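Local coordinates for solute-binding protein Csal_2479 (Chromohalobacter salexigens, PDB 4P1L), which binds D-glucuronate and is probably the periplasmic solute-binding part of a tripartite ATP-independent (TRAP) transport system, at residues G120-D128 with S316-A324. Numbering follows the deposited sequence. Where two conformers were deposited one is given.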
ATOM      1  N   GLY A 120      15.394  -6.896   4.570  1.00 22.24           N
ATOM      2  CA  GLY A 120      16.608  -6.822   5.352  1.00 25.54           C
ATOM      3  C   GLY A 120      16.432  -6.065   6.653  1.00 21.94           C
ATOM      4  O   GLY A 120      15.318  -5.926   7.186  1.00 20.54           O
ATOM      5  N   GLU A 121      17.549  -5.562   7.163  1.00 26.06           N
ATOM      6  CA  GLU A 121      17.571  -4.945   8.487  1.00 23.61           C
ATOM      7  C   GLU A 121      16.672  -3.724   8.586  1.00 20.95           C
ATOM      8  O   GLU A 121      16.039  -3.502   9.609  1.00 25.62           O
ATOM      9  CB  GLU A 121      19.009  -4.573   8.883  1.00 26.84           C
ATOM     10  CG  GLU A 121      19.114  -3.923  10.247  1.00 32.43           C
ATOM     11  CD  GLU A 121      18.903  -2.408  10.223  1.00 37.28           C
ATOM     12  OE1 GLU A 121      19.292  -1.735   9.232  1.00 32.36           O
ATOM     13  OE2 GLU A 121      18.349  -1.879  11.219  1.00 43.79           O
ATOM     14  N   ILE A 122      16.604  -2.930   7.527  1.00 20.83           N
ATOM     15  CA  ILE A 122      15.754  -1.746   7.540  1.00 17.25           C
ATOM     16  C   ILE A 122      14.280  -2.165   7.737  1.00 17.52           C
ATOM     17  O   ILE A 122      13.547  -1.542   8.508  1.00 19.93           O
ATOM     18  CB  ILE A 122      15.958  -0.938   6.257  1.00 16.89           C
ATOM     19  CG1 ILE A 122      17.323  -0.266   6.274  1.00 17.56           C
ATOM     20  CG2 ILE A 122      14.859   0.093   6.074  1.00 22.19           C
ATOM     21  CD1 ILE A 122      17.680   0.422   4.962  1.00 23.11           C
ATOM     22  N   GLY A 123      13.854  -3.237   7.075  1.00 22.65           N
ATOM     23  CA  GLY A 123      12.497  -3.723   7.276  1.00 21.05           C
ATOM     24  C   GLY A 123      12.217  -4.065   8.737  1.00 22.76           C
ATOM     25  O   GLY A 123      11.095  -3.879   9.237  1.00 19.45           O
ATOM     26  N   GLU A 124      13.228  -4.568   9.437  0.54 23.25           N
ATOM     27  CA  GLU A 124      13.052  -4.937  10.843  0.54 22.50           C
ATOM     28  C   GLU A 124      12.773  -3.708  11.700  0.54 22.56           C
ATOM     29  O   GLU A 124      12.029  -3.783  12.672  0.54 19.09           O
ATOM     30  CB  GLU A 124      14.274  -5.690  11.388  0.54 27.80           C
ATOM     31  CG  GLU A 124      14.340  -7.159  10.998  0.54 32.20           C
ATOM     32  CD  GLU A 124      13.183  -7.986  11.570  0.54 33.74           C
ATOM     33  OE1 GLU A 124      12.712  -7.702  12.696  0.54 31.06           O
ATOM     34  OE2 GLU A 124      12.739  -8.920  10.874  0.54 38.80           O
ATOM     35  N   ARG A 125      13.378  -2.574  11.356  1.00 19.16           N
ATOM     36  CA  ARG A 125      13.106  -1.347  12.099  1.00 20.88           C
ATOM     37  C   ARG A 125      11.618  -0.976  11.959  1.00 20.55           C
ATOM     38  O   ARG A 125      11.027  -0.407  12.873  1.00 21.99           O
ATOM     39  CB  ARG A 125      13.934  -0.187  11.567  1.00 24.21           C
ATOM     40  CG  ARG A 125      15.383  -0.259  11.888  1.00 31.06           C
ATOM     41  CD  ARG A 125      16.089   0.992  11.398  1.00 28.83           C
ATOM     42  NE  ARG A 125      17.284   0.667  10.624  1.00 30.57           N
ATOM     43  CZ  ARG A 125      18.071   1.561  10.034  1.00 31.44           C
ATOM     44  NH1 ARG A 125      17.803   2.858  10.136  1.00 31.83           N
ATOM     45  NH2 ARG A 125      19.131   1.152   9.343  1.00 35.21           N
ATOM     46  N   PHE A 126      11.032  -1.222  10.791  1.00 18.11           N
ATOM     47  CA  PHE A 126       9.596  -0.947  10.606  1.00 16.84           C
ATOM     48  C   PHE A 126       8.729  -1.914  11.412  1.00 18.11           C
ATOM     49  O   PHE A 126       7.721  -1.516  12.023  1.00 19.45           O
ATOM     50  CB  PHE A 126       9.190  -0.969   9.134  1.00 16.50           C
ATOM     51  CG  PHE A 126       9.694   0.214   8.366  1.00 19.31           C
ATOM     52  CD1 PHE A 126       9.113   1.468   8.539  1.00 17.61           C
ATOM     53  CD2 PHE A 126      10.755   0.087   7.490  1.00 19.09           C
ATOM     54  CE1 PHE A 126       9.578   2.552   7.863  1.00 17.13           C
ATOM     55  CE2 PHE A 126      11.236   1.190   6.807  1.00 15.09           C
ATOM     56  CZ  PHE A 126      10.644   2.423   6.981  1.00 16.13           C
ATOM     57  N   ALA A 127       9.124  -3.183  11.420  1.00 20.95           N
ATOM     58  CA  ALA A 127       8.428  -4.168  12.226  1.00 20.10           C
ATOM     59  C   ALA A 127       8.485  -3.767  13.702  1.00 20.84           C
ATOM     60  O   ALA A 127       7.487  -3.847  14.407  1.00 18.74           O
ATOM     61  CB  ALA A 127       9.038  -5.559  12.035  1.00 18.93           C
ATOM     62  N   ASP A 128       9.658  -3.337  14.162  1.00 21.38           N
ATOM     63  CA  ASP A 128       9.808  -2.903  15.542  1.00 24.57           C
ATOM     64  C   ASP A 128       8.835  -1.765  15.852  1.00 22.53           C
ATOM     65  O   ASP A 128       8.214  -1.731  16.912  1.00 20.25           O
ATOM     66  CB  ASP A 128      11.246  -2.442  15.807  1.00 20.53           C
ATOM     67  CG  ASP A 128      12.225  -3.597  15.927  1.00 29.20           C
ATOM     68  OD1 ASP A 128      11.803  -4.768  16.013  1.00 29.33           O
ATOM     69  OD2 ASP A 128      13.439  -3.321  15.953  1.00 34.88           O
ATOM     70  N   SER A 316      17.807   9.346   9.943  1.00 21.95           N
ATOM     71  CA  SER A 316      18.733   8.300   9.532  1.00 20.87           C
ATOM     72  C   SER A 316      18.028   7.120   8.852  1.00 23.21           C
ATOM     73  O   SER A 316      18.634   6.414   8.024  1.00 22.70           O
ATOM     74  CB  SER A 316      19.607   7.856  10.722  1.00 26.87           C
ATOM     75  OG  SER A 316      18.873   7.096  11.658  1.00 28.51           O
ATOM     76  N   LEU A 317      16.750   6.917   9.161  1.00 19.29           N
ATOM     77  CA  LEU A 317      15.963   5.948   8.437  1.00 20.14           C
ATOM     78  C   LEU A 317      15.741   6.417   6.987  1.00 18.66           C
ATOM     79  O   LEU A 317      15.869   5.626   6.055  1.00 17.92           O
ATOM     80  CB  LEU A 317      14.630   5.712   9.150  1.00 20.67           C
ATOM     81  CG  LEU A 317      13.696   4.653   8.580  1.00 16.72           C
ATOM     82  CD1 LEU A 317      14.412   3.321   8.348  1.00 24.05           C
ATOM     83  CD2 LEU A 317      12.487   4.481   9.528  1.00 18.66           C
ATOM     84  N   VAL A 318      15.435   7.700   6.806  1.00 18.05           N
ATOM     85  CA  VAL A 318      15.304   8.259   5.460  1.00 14.25           C
ATOM     86  C   VAL A 318      16.608   8.093   4.657  1.00 16.16           C
ATOM     87  O   VAL A 318      16.599   7.596   3.527  1.00 17.41           O
ATOM     88  CB  VAL A 318      14.911   9.744   5.500  1.00 14.80           C
ATOM     89  CG1 VAL A 318      14.840  10.309   4.084  1.00 16.96           C
ATOM     90  CG2 VAL A 318      13.563   9.945   6.240  1.00 16.75           C
ATOM     91  N   THR A 319      17.734   8.495   5.253  1.00 18.92           N
ATOM     92  CA  THR A 319      19.010   8.443   4.545  1.00 16.14           C
ATOM     93  C   THR A 319      19.506   7.014   4.359  1.00 16.47           C
ATOM     94  O   THR A 319      20.126   6.713   3.331  1.00 20.30           O
ATOM     95  CB  THR A 319      20.093   9.336   5.211  1.00 22.32           C
ATOM     96  OG1 THR A 319      20.352   8.874   6.527  1.00 28.26           O
ATOM     97  CG2 THR A 319      19.633  10.758   5.302  1.00 24.55           C
ATOM     98  N   ASP A 320      19.189   6.109   5.295  1.00 18.51           N
ATOM     99  CA  ASP A 320      19.612   4.722   5.130  1.00 19.43           C
ATOM    100  C   ASP A 320      18.888   4.088   3.925  1.00 17.02           C
ATOM    101  O   ASP A 320      19.490   3.353   3.141  1.00 16.38           O
ATOM    102  CB  ASP A 320      19.381   3.887   6.389  1.00 19.66           C
ATOM    103  CG  ASP A 320      20.389   4.195   7.521  1.00 21.67           C
ATOM    104  OD1 ASP A 320      21.418   4.865   7.275  1.00 22.78           O
ATOM    105  OD2 ASP A 320      20.135   3.753   8.665  1.00 21.57           O
ATOM    106  N   ILE A 321      17.598   4.387   3.766  1.00 16.37           N
ATOM    107  CA  ILE A 321      16.852   3.857   2.643  1.00 16.19           C
ATOM    108  C   ILE A 321      17.394   4.436   1.331  1.00 14.89           C
ATOM    109  O   ILE A 321      17.572   3.716   0.343  1.00 18.38           O
ATOM    110  CB  ILE A 321      15.348   4.135   2.799  1.00 15.57           C
ATOM    111  CG1 ILE A 321      14.779   3.248   3.918  1.00 19.96           C
ATOM    112  CG2 ILE A 321      14.617   3.883   1.467  1.00 15.03           C
ATOM    113  CD1 ILE A 321      13.400   3.703   4.431  1.00 19.75           C
ATOM    114  N   GLN A 322      17.648   5.740   1.305  1.00 15.75           N
ATOM    115  CA  GLN A 322      18.180   6.366   0.110  1.00 16.66           C
ATOM    116  C   GLN A 322      19.559   5.785  -0.226  1.00 20.65           C
ATOM    117  O   GLN A 322      19.840   5.458  -1.376  1.00 19.56           O
ATOM    118  CB  GLN A 322      18.309   7.865   0.288  1.00 16.47           C
ATOM    119  CG  GLN A 322      16.984   8.600   0.513  1.00 21.60           C
ATOM    120  CD  GLN A 322      17.210  10.065   0.847  1.00 22.07           C
ATOM    121  OE1 GLN A 322      18.109  10.412   1.626  1.00 22.08           O
ATOM    122  NE2 GLN A 322      16.409  10.933   0.249  1.00 22.59           N
ATOM    123  N   ASP A 323      20.403   5.657   0.784  1.00 21.99           N
ATOM    124  CA  ASP A 323      21.765   5.199   0.576  1.00 21.16           C
ATOM    125  C   ASP A 323      21.792   3.745   0.110  1.00 21.71           C
ATOM    126  O   ASP A 323      22.695   3.350  -0.625  1.00 21.30           O
ATOM    127  CB  ASP A 323      22.601   5.372   1.847  1.00 20.49           C
ATOM    128  CG  ASP A 323      22.894   6.844   2.169  1.00 23.62           C
ATOM    129  OD1 ASP A 323      22.557   7.724   1.357  1.00 23.97           O
ATOM    130  OD2 ASP A 323      23.468   7.110   3.242  1.00 27.93           O
ATOM    131  N   ALA A 324      20.775   2.967   0.472  1.00 19.23           N
ATOM    132  CA  ALA A 324      20.781   1.541   0.156  1.00 21.71           C
ATOM    133  C   ALA A 324      20.448   1.298  -1.317  1.00 20.85           C
ATOM    134  O   ALA A 324      20.412   0.149  -1.767  1.00 23.29           O
ATOM    135  CB  ALA A 324      19.788   0.778   1.046  1.00 20.09           C
TER
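Arg125 meets Asp320, and Ile122 and Phe126 meet Leu317 and Ile321, where two roughly antiparallel helices of this TRAP solute-binding protein pack together. Helix 121-128 and the C-terminal helix 316-323 run at 149° with their axes 11.2 Å apart, a wide spacing bridged by side chains. Leu317 and Ile321 both pack on Ile122 and Phe126. With its CG anti to the backbone N (chi1 -176°), Leu317 spreads its two methyls between neighbours: CD1 lies 4.0 Å from CG2 of Ile122, while CD2 comes to 3.8 Å from CZ of the Phe126 ring. Ile321, one turn further on, sets CG1 against Ile122 CG2 at 3.8 Å and CD1 at the edge of the Phe126 ring, close to its plane. Ile117 of helix 111-118 touches both Ile122 and Ile321, extending this apolar layer to a third helix.

Alongside runs a salt-bridge network of Glu121, Arg125 and Asp320. Within its own helix Arg125 grips Glu121 side-on, NE to OE2, and NH2 to OE1 at 2.9 Å in a nearly straight bond, which fixes the rotation of the guanidinium and turns its NH1 and NH2 end towards the other helix. At that end both nitrogens converge on one oxygen, Asp320 OD2, 2.9 Å from NH1 and from NH2. A methionine in place of Arg125 would probably leave Glu121 and Asp320, two like charges, without the cation that joins them. OD2 lies in the guanidinium plane, but the carboxylate stands nearly upright to it, 87° between planes, and receives NH1 on its anti lone pair.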